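Local coordinates for protein putative acetamidase/formamidase (Yersinia enterocolitica subsp. palearctica serotype O:3, PDB 5UBU) that probably hydrolyses carbon-nitrogen bonds in linear amides, as acetamidases and formamidases do, and carries two sodium ions at one site, at residues P168-L173 / G219-C224; V58-A63 / S239-K244; E9-K14 / D246-W251. One frame throughout, in Å; residues are numbered along the deposited sequence.

Contact 1: residues P168-L173 / G219-C224; sequences PHIGTL and GDAHAC. With NA (sodium ion), chain G; NA (sodium ion), chain H.
Gly219 meets Thr172 at the far end of an antiparallel pairing: Thr172 N donates to Gly219 O at 3.3 Å, from above the carbonyl plane, and the return bond from Gly219 N is weak. OG1 of Thr172 also comes close to Gly219 O; it is hydrogen-bonded to Gln87. Methyl CG2 of Ile170 rests on the same carbonyl oxygen. The carbonyl of Asp220 accepts from Gly171 N at 2.8 Å, right where the first segment turns its corner. CG of Asp220 stands anti to its backbone N (chi1 -175°), and OD1 lies 2.3 Å from one sodium. OD2 binds the other sodium at 2.2 Å and also the first, at a longer 2.9 Å, so the carboxylate chelates one ion and bridges to the second. This is a two-metal site built on a beta strand; Glu236 completes the protein ligands of the first ion, Asn193 and Asp195 those of the second. Ala221 sits across from Ile170 in a non-hydrogen-bonded pair, on the face away from the metals. His222 then pairs with His169 through two backbone bonds, the one from His222 N to His169 O being the straighter at 163°. Its NE2 binds the first sodium at 2.3 Å. Behind it, CB of His222 lies over one face of the His169 ring, 3.7 Å from the centroid, and the rings meet obliquely, planes 74° apart. ND1 of His222 comes within 2.9 Å of NE2 of His169, whose hydrogen-bond partner is Gln225. Farther along, the backbone carbon of Cys224 approaches the edge of the His169 ring near CE1.

Contact 2: residues V58-A63 / S239-K244; sequences VDTRDA and SITTIK
OG of Ser239 is gripped by two hydroxyls, OG1 of Thr60 at 2.6 Å across the contact and OG1 of Thr241 at 2.8 Å on its own strand. Either oxygen of each pair could be the donor, so the three hydroxyls form a short chain whose proton order is left undetermined. Thr60 OG1 sits between its backbone N and carbonyl carbon (chi1 67°), and Ser239 OG takes the same position on its own residue; that brings the two oxygens together beside the backbone.

The main chains pair antiparallel. Val58 and Thr241 exchange two bonds, the shorter running from Val58 N to Thr241 O at 2.7 Å, with an angle of 164° at the hydrogen. Two residues on, Thr60 N donates to Ser239 O at 2.9 Å, whereas the bond back from Ser239 N to Thr60 O is weak. That carbonyl of Thr60 has a second donor in Arg112. Between these two sets, Asp59 and Ile240 form a non-hydrogen-bonded pair on the other face; their side chains lie side by side and point the same way, OD1 of the aspartate being 4.1 Å from CG1 of the isoleucine. Thr60 and Ser239 both touch Ala221 of strand 214-222. The arrangement is that of neighbouring antiparallel strands in a large mixed beta sheet, here where segment 58-63 leaves its strand and strand 239-248 begins.

Contact 3: residues E9-K14 / D246-W251; sequences ESIMVK and DLIKNW
A short N-terminal helix, residues 11-15, packs on the outgoing end of strand 239-248, and the contact is made by side chains from the helix's first turn. Ile11 and Met12 share it, Ile11 meeting Ile248 and Trp251. The CG2 methyl of Ile11, anti to the backbone N, lies 3.8 Å from CD1 of Ile248, and the two side chains cross at about a right angle. The same methyl sits over one face of the Trp251 indole, toward the six-membered ring, 4.0 Å from CH2; CD1 of Ile11 reaches that carbon too. Trp287 of helix 273-291 touches both Ile11 and Trp251, and Arg15 makes a cation-pi contact with the indole, which Tyr206 meets edge-to-face.

Next along the helix is Met12, a selenomethionine. CG stands anti to the backbone N (chi1 -180°) and the chain stays extended beyond it, which carries the terminal CE to 3.5 Å from CB of Asp246. The touch is with the aspartate's methylene, and its carboxylate is bonded to backbone N-H groups: OD1 accepts from Leu247 N at 2.7 Å through its anti lone pair, and also from Gly18 N, just beyond the helix. The carboxylate thus ties the strand to the chain leaving the helix while its CB meets the methionine.

The helix start is secured by Ser10, the N-cap, whose OG accepts from Val13 N at 3.3 Å. Altogether this is apolar helix-on-sheet packing, with a capped helix laid against the side chains of a strand and the loop that follows it.

How the contacts relate
Contact 1 lies deepest, its centre about 6 Å from the centre of the chain, with contact 2 farther out and contact 3 the most peripheral, its centre about 19 Å from that of the chain. Contacts 2 and 3 share strand 239-248, using its beginning and its end; their centres are about 23 Å apart, yet they touch where CE of Met12 reaches Lys244 O. Contacts 1 and 2 belong to different sheets but pack directly, CB of Ala221 lying 3.4 Å from OG of Ser239. Chemistry follows place: contact 1 joins strand pairing to metal ligands, contact 2 joins it to hydroxyls, and contact 3 relies on apolar packing, though most of its touching residues are still buried.

Contact 1: residues P168-L173 / G219-C224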
loop_
_atom_site.group_PDB
_atom_site.type_symbol
_atom_site.label_atom_id
_atom_site.label_comp_id
_atom_site.label_asym_id
_atom_site.label_seq_id
_atom_site.Cartn_x
_atom_site.Cartn_y
_atom_site.Cartn_z
ATOM N N PRO B 168 -26.787 -0.629 16.131
ATOM C CA PRO B 168 -25.616 -0.631 16.987
ATOM C C PRO B 168 -24.680 -1.823 16.791
ATOM O O PRO B 168 -25.098 -2.875 16.301
ATOM C CB PRO B 168 -26.223 -0.675 18.387
ATOM C CG PRO B 168 -27.452 -1.494 18.197
ATOM C CD PRO B 168 -27.988 -1.074 16.858
ATOM N N HIS B 169 -23.416 -1.621 17.153
ATOM C CA HIS B 169 -22.396 -2.664 17.076
ATOM C C HIS B 169 -21.199 -2.244 17.906
ATOM O O HIS B 169 -21.017 -1.061 18.206
ATOM C CB HIS B 169 -21.953 -2.925 15.641
ATOM C CG HIS B 169 -21.301 -1.752 14.988
ATOM N ND1 HIS B 169 -22.026 -0.762 14.359
ATOM C CD2 HIS B 169 -19.997 -1.410 14.853
ATOM C CE1 HIS B 169 -21.201 0.147 13.877
ATOM N NE2 HIS B 169 -19.961 -0.222 14.157
ATOM N N ILE B 170 -20.386 -3.228 18.266
ATOM C CA ILE B 170 -19.188 -3.010 19.058
ATOM C C ILE B 170 -17.990 -2.762 18.151
ATOM O O ILE B 170 -17.709 -3.533 17.243
ATOM C CB ILE B 170 -18.930 -4.220 19.983
ATOM C CG1 ILE B 170 -20.034 -4.322 21.050
ATOM C CG2 ILE B 170 -17.567 -4.125 20.656
ATOM C CD1 ILE B 170 -20.081 -3.162 22.028
ATOM N N GLY B 171 -17.289 -1.670 18.416
ATOM C CA GLY B 171 -16.114 -1.295 17.648
ATOM C C GLY B 171 -14.876 -2.035 18.111
ATOM O O GLY B 171 -14.072 -2.451 17.287
ATOM N N THR B 172 -14.723 -2.187 19.425
ATOM C CA THR B 172 -13.569 -2.882 20.005
ATOM C C THR B 172 -13.968 -4.110 20.819
ATOM O O THR B 172 -14.517 -3.986 21.903
ATOM C CB THR B 172 -12.730 -1.969 20.935
ATOM O OG1 THR B 172 -13.537 -1.518 22.031
ATOM C CG2 THR B 172 -12.175 -0.765 20.179
ATOM N N LEU B 173 -13.690 -5.287 20.276
ATOM C CA LEU B 173 -13.970 -6.555 20.938
ATOM C C LEU B 173 -12.677 -7.351 20.803
ATOM O O LEU B 173 -12.209 -7.592 19.696
ATOM C CB LEU B 173 -15.142 -7.283 20.279
ATOM C CG LEU B 173 -15.581 -8.584 20.964
ATOM C CD1 LEU B 173 -16.031 -8.314 22.401
ATOM C CD2 LEU B 173 -16.685 -9.283 20.181
ATOM N N GLY B 219 -15.729 -2.646 24.291
ATOM C CA GLY B 219 -15.928 -1.192 24.359
ATOM C C GLY B 219 -16.213 -0.554 23.027
ATOM O O GLY B 219 -16.433 -1.247 22.042
ATOM N N ASP B 220 -16.228 0.777 23.015
ATOM C CA ASP B 220 -16.448 1.563 21.795
ATOM C C ASP B 220 -17.725 1.157 21.042
ATOM O O ASP B 220 -17.679 0.653 19.923
ATOM C CB ASP B 220 -15.196 1.461 20.902
ATOM C CG ASP B 220 -15.265 2.339 19.648
ATOM O OD1 ASP B 220 -15.909 3.416 19.636
ATOM O OD2 ASP B 220 -14.617 1.938 18.673
ATOM N N ALA B 221 -18.866 1.374 21.677
ATOM C CA ALA B 221 -20.141 1.064 21.056
ATOM C C ALA B 221 -20.467 2.136 20.010
ATOM O O ALA B 221 -20.170 3.320 20.215
ATOM C CB ALA B 221 -21.234 1.008 22.110
ATOM N N HIS B 222 -21.035 1.709 18.879
ATOM C CA HIS B 222 -21.441 2.630 17.812
ATOM C C HIS B 222 -22.931 2.497 17.570
ATOM O O HIS B 222 -23.441 1.391 17.508
ATOM C CB HIS B 222 -20.755 2.347 16.472
ATOM C CG HIS B 222 -19.278 2.527 16.478
ATOM N ND1 HIS B 222 -18.442 1.757 15.706
ATOM C CD2 HIS B 222 -18.480 3.354 17.192
ATOM C CE1 HIS B 222 -17.193 2.139 15.904
ATOM N NE2 HIS B 222 -17.186 3.099 16.809
ATOM N N ALA B 223 -23.623 3.624 17.427
ATOM C CA ALA B 223 -25.067 3.610 17.155
ATOM C C ALA B 223 -25.321 3.265 15.691
ATOM O O ALA B 223 -26.409 2.837 15.330
ATOM C CB ALA B 223 -25.690 4.954 17.497
ATOM N N CYS B 224 -24.301 3.480 14.865
ATOM C CA CYS B 224 -24.339 3.195 13.431
ATOM C C CYS B 224 -22.939 3.424 12.894
ATOM O O CYS B 224 -22.125 4.027 13.584
ATOM C CB CYS B 224 -25.336 4.121 12.725
ATOM S SG CYS B 224 -25.084 5.879 13.091
HETATM NA NA NA G . -15.538 4.495 17.689
HETATM NA NA NA H . -13.366 2.313 16.875
HETATM O O HOH W 1 -12.005 4.379 15.340
#

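Contact 2: residues V58-A63 / S239-K244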
loop_
_atom_site.group_PDB
_atom_site.type_symbol
_atom_site.label_atom_id
_atom_site.label_comp_id
_atom_site.label_asym_id
_atom_site.label_seq_id
_atom_site.Cartn_x
_atom_site.Cartn_y
_atom_site.Cartn_z
ATOM N N VAL B 58 -22.672 -5.236 30.225
ATOM C CA VAL B 58 -21.608 -4.237 30.301
ATOM C C VAL B 58 -22.082 -2.792 30.121
ATOM O O VAL B 58 -22.755 -2.482 29.148
ATOM C CB VAL B 58 -20.546 -4.490 29.208
ATOM C CG1 VAL B 58 -19.362 -3.550 29.402
ATOM C CG2 VAL B 58 -20.066 -5.931 29.247
ATOM N N ASP B 59 -21.708 -1.922 31.062
ATOM C CA ASP B 59 -22.008 -0.493 31.000
ATOM C C ASP B 59 -20.785 0.174 30.359
ATOM O O ASP B 59 -19.892 0.654 31.053
ATOM C CB ASP B 59 -22.261 0.091 32.396
ATOM C CG ASP B 59 -23.556 -0.422 33.040
ATOM O OD1 ASP B 59 -24.406 -1.004 32.330
ATOM O OD2 ASP B 59 -23.735 -0.209 34.263
ATOM N N THR B 60 -20.745 0.191 29.030
ATOM C CA THR B 60 -19.609 0.767 28.302
ATOM C C THR B 60 -19.591 2.292 28.288
ATOM O O THR B 60 -20.617 2.934 28.461
ATOM C CB THR B 60 -19.586 0.320 26.820
ATOM O OG1 THR B 60 -20.704 0.876 26.119
ATOM C CG2 THR B 60 -19.603 -1.191 26.696
ATOM N N ARG B 61 -18.404 2.845 28.080
ATOM C CA ARG B 61 -18.197 4.278 27.961
ATOM C C ARG B 61 -17.901 4.581 26.493
ATOM O O ARG B 61 -17.415 3.716 25.766
ATOM C CB ARG B 61 -17.049 4.748 28.854
ATOM C CG ARG B 61 -17.412 4.770 30.318
ATOM C CD ARG B 61 -16.269 5.321 31.168
ATOM N NE ARG B 61 -16.679 5.471 32.568
ATOM C CZ ARG B 61 -15.882 5.860 33.564
ATOM N NH1 ARG B 61 -16.364 5.956 34.796
ATOM N NH2 ARG B 61 -14.602 6.139 33.344
ATOM N N ASP B 62 -18.189 5.811 26.061
ATOM C CA ASP B 62 -17.957 6.177 24.669
ATOM C C ASP B 62 -16.456 6.230 24.367
ATOM O O ASP B 62 -15.631 6.177 25.273
ATOM C CB ASP B 62 -18.696 7.483 24.283
ATOM C CG ASP B 62 -18.082 8.759 24.899
ATOM O OD1 ASP B 62 -16.909 8.747 25.327
ATOM O OD2 ASP B 62 -18.768 9.819 24.906
ATOM N N ALA B 63 -16.120 6.346 23.092
ATOM C CA ALA B 63 -14.726 6.396 22.650
ATOM C C ALA B 63 -13.878 7.522 23.254
ATOM O O ALA B 63 -12.649 7.408 23.296
ATOM C CB ALA B 63 -14.679 6.493 21.139
ATOM N N SER B 239 -23.134 2.669 26.190
ATOM C CA SER B 239 -24.194 1.660 26.056
ATOM C C SER B 239 -24.295 0.633 27.158
ATOM O O SER B 239 -23.404 0.500 27.994
ATOM C CB SER B 239 -23.963 0.849 24.779
ATOM O OG SER B 239 -22.855 -0.035 24.932
ATOM N N ILE B 240 -25.408 -0.099 27.110
ATOM C CA ILE B 240 -25.688 -1.213 27.993
ATOM C C ILE B 240 -25.651 -2.378 27.015
ATOM O O ILE B 240 -26.647 -2.672 26.349
ATOM C CB ILE B 240 -27.066 -1.121 28.682
ATOM C CG1 ILE B 240 -27.164 0.161 29.520
ATOM C CG2 ILE B 240 -27.291 -2.349 29.562
ATOM C CD1 ILE B 240 -28.495 0.372 30.206
ATOM N N THR B 241 -24.482 -2.997 26.891
ATOM C CA THR B 241 -24.271 -4.120 25.978
ATOM C C THR B 241 -24.348 -5.417 26.750
ATOM O O THR B 241 -23.586 -5.618 27.693
ATOM C CB THR B 241 -22.896 -4.019 25.287
ATOM O OG1 THR B 241 -22.843 -2.816 24.511
ATOM C CG2 THR B 241 -22.648 -5.212 24.388
ATOM N N THR B 242 -25.272 -6.287 26.346
ATOM C CA THR B 242 -25.449 -7.586 26.976
ATOM C C THR B 242 -24.880 -8.657 26.059
ATOM O O THR B 242 -25.279 -8.761 24.901
ATOM C CB THR B 242 -26.931 -7.876 27.284
ATOM O OG1 THR B 242 -27.427 -6.894 28.195
ATOM C CG2 THR B 242 -27.101 -9.251 27.934
ATOM N N ILE B 243 -23.951 -9.449 26.589
ATOM C CA ILE B 243 -23.299 -10.516 25.829
ATOM C C ILE B 243 -23.379 -11.867 26.530
ATOM O O ILE B 243 -23.606 -11.936 27.744
ATOM C CB ILE B 243 -21.802 -10.196 25.588
ATOM C CG1 ILE B 243 -21.040 -10.056 26.914
ATOM C CG2 ILE B 243 -21.658 -8.920 24.778
ATOM C CD1 ILE B 243 -19.564 -9.766 26.753
ATOM N N LYS B 244 -23.215 -12.934 25.747
ATOM C CA LYS B 244 -23.190 -14.300 26.268
ATOM C C LYS B 244 -21.818 -14.791 25.796
ATOM O O LYS B 244 -21.528 -14.791 24.601
ATOM C CB LYS B 244 -24.319 -15.170 25.685
ATOM C CG LYS B 244 -24.838 -16.287 26.584
ATOM C CD LYS B 244 -25.287 -17.561 25.873
ATOM C CE LYS B 244 -26.157 -18.456 26.755
ATOM N NZ LYS B 244 -26.170 -19.867 26.285
#

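Contact 3: residues E9-K14 / D246-W251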
loop_
_atom_site.group_PDB
_atom_site.type_symbol
_atom_site.label_atom_id
_atom_site.label_comp_id
_atom_site.label_asym_id
_atom_site.label_seq_id
_atom_site.Cartn_x
_atom_site.Cartn_y
_atom_site.Cartn_z
ATOM N N GLU B 9 -27.664 -24.336 15.147
ATOM C CA GLU B 9 -26.624 -24.796 14.228
ATOM C C GLU B 9 -25.321 -24.000 14.339
ATOM O O GLU B 9 -24.365 -24.307 13.638
ATOM C CB GLU B 9 -27.149 -24.759 12.774
ATOM C CG GLU B 9 -28.301 -25.739 12.503
ATOM C CD GLU B 9 -27.904 -27.213 12.664
ATOM O OE1 GLU B 9 -28.802 -28.057 12.906
ATOM O OE2 GLU B 9 -26.695 -27.520 12.548
ATOM N N SER B 10 -25.283 -22.995 15.217
ATOM C CA SER B 10 -24.066 -22.180 15.385
ATOM C C SER B 10 -22.920 -22.996 15.978
ATOM O O SER B 10 -23.144 -23.991 16.665
ATOM C CB SER B 10 -24.321 -20.952 16.276
ATOM O OG SER B 10 -24.598 -21.331 17.614
ATOM N N ILE B 11 -21.696 -22.556 15.705
ATOM C CA ILE B 11 -20.502 -23.235 16.196
ATOM C C ILE B 11 -20.437 -23.112 17.718
ATOM O O ILE B 11 -20.021 -24.042 18.406
ATOM C CB ILE B 11 -19.226 -22.701 15.505
ATOM C CG1 ILE B 11 -19.332 -22.937 13.985
ATOM C CG2 ILE B 11 -17.984 -23.381 16.057
ATOM C CD1 ILE B 11 -18.193 -22.374 13.163
HETATM N N MSE B 12 -20.883 -21.973 18.234
HETATM C CA MSE B 12 -20.887 -21.738 19.677
HETATM C C MSE B 12 -21.762 -22.712 20.421
HETATM O O MSE B 12 -21.379 -23.216 21.470
HETATM C CB MSE B 12 -21.413 -20.330 19.945
HETATM C CG MSE B 12 -21.449 -19.978 21.426
HETATM SE SE MSE B 12 -22.485 -18.317 21.580
HETATM C CE MSE B 12 -22.166 -17.875 23.465
ATOM N N VAL B 13 -22.955 -22.965 19.901
ATOM C CA VAL B 13 -23.877 -23.879 20.559
ATOM C C VAL B 13 -23.451 -25.332 20.368
ATOM O O VAL B 13 -23.537 -26.125 21.306
ATOM C CB VAL B 13 -25.327 -23.634 20.091
ATOM C CG1 VAL B 13 -26.288 -24.682 20.652
ATOM C CG2 VAL B 13 -25.765 -22.229 20.501
ATOM N N LYS B 14 -22.972 -25.677 19.175
ATOM C CA LYS B 14 -22.546 -27.056 18.905
ATOM C C LYS B 14 -21.236 -27.479 19.552
ATOM O O LYS B 14 -21.049 -28.664 19.814
ATOM C CB LYS B 14 -22.496 -27.363 17.399
ATOM C CG LYS B 14 -23.875 -27.573 16.786
ATOM C CD LYS B 14 -23.816 -28.269 15.432
ATOM C CE LYS B 14 -25.131 -29.001 15.185
ATOM N NZ LYS B 14 -25.217 -29.704 13.873
ATOM N N ASP B 246 -18.987 -17.854 25.691
ATOM C CA ASP B 246 -18.828 -19.293 25.850
ATOM C C ASP B 246 -17.399 -19.636 25.399
ATOM O O ASP B 246 -16.657 -18.755 24.941
ATOM C CB ASP B 246 -19.920 -20.054 25.091
ATOM C CG ASP B 246 -20.203 -21.468 25.684
ATOM O OD1 ASP B 246 -19.285 -22.111 26.247
ATOM O OD2 ASP B 246 -21.368 -21.941 25.572
ATOM N N LEU B 247 -17.007 -20.900 25.568
ATOM C CA LEU B 247 -15.659 -21.346 25.257
ATOM C C LEU B 247 -15.644 -22.596 24.397
ATOM O O LEU B 247 -16.313 -23.577 24.715
ATOM C CB LEU B 247 -14.949 -21.653 26.573
ATOM C CG LEU B 247 -13.490 -22.110 26.552
ATOM C CD1 LEU B 247 -12.598 -20.997 26.037
ATOM C CD2 LEU B 247 -13.066 -22.522 27.944
ATOM N N ILE B 248 -14.875 -22.547 23.307
ATOM C CA ILE B 248 -14.705 -23.675 22.390
ATOM C C ILE B 248 -13.277 -24.153 22.604
ATOM O O ILE B 248 -12.326 -23.395 22.452
ATOM C CB ILE B 248 -14.944 -23.289 20.914
ATOM C CG1 ILE B 248 -16.400 -22.852 20.705
ATOM C CG2 ILE B 248 -14.626 -24.474 20.008
ATOM C CD1 ILE B 248 -16.649 -22.147 19.390
ATOM N N LYS B 249 -13.135 -25.419 22.959
ATOM C CA LYS B 249 -11.832 -25.988 23.254
ATOM C C LYS B 249 -11.062 -26.449 22.035
ATOM O O LYS B 249 -11.628 -27.017 21.107
ATOM C CB LYS B 249 -11.992 -27.190 24.191
ATOM C CG LYS B 249 -12.703 -26.902 25.512
ATOM C CD LYS B 249 -11.977 -25.928 26.436
ATOM C CE LYS B 249 -10.648 -26.480 26.946
ATOM N NZ LYS B 249 -9.998 -25.560 27.909
ATOM N N ASN B 250 -9.761 -26.173 22.056
ATOM C CA ASN B 250 -8.818 -26.619 21.039
ATOM C C ASN B 250 -9.277 -26.419 19.580
ATOM O O ASN B 250 -9.457 -27.375 18.834
ATOM C CB ASN B 250 -8.511 -28.103 21.335
ATOM C CG ASN B 250 -7.306 -28.630 20.590
ATOM O OD1 ASN B 250 -6.378 -27.885 20.258
ATOM N ND2 ASN B 250 -7.295 -29.935 20.359
ATOM N N TRP B 251 -9.474 -25.157 19.204
ATOM C CA TRP B 251 -9.875 -24.766 17.840
ATOM C C TRP B 251 -8.871 -23.690 17.441
ATOM O O TRP B 251 -8.978 -22.542 17.854
ATOM C CB TRP B 251 -11.341 -24.304 17.810
ATOM C CG TRP B 251 -11.867 -23.928 16.457
ATOM C CD1 TRP B 251 -11.581 -24.536 15.275
ATOM C CD2 TRP B 251 -12.890 -22.966 16.171
ATOM N NE1 TRP B 251 -12.295 -23.957 14.255
ATOM C CE2 TRP B 251 -13.113 -22.994 14.780
ATOM C CE3 TRP B 251 -13.627 -22.068 16.958
ATOM C CZ2 TRP B 251 -14.039 -22.147 14.148
ATOM C CZ3 TRP B 251 -14.544 -21.219 16.324
ATOM C CH2 TRP B 251 -14.742 -21.273 14.936
#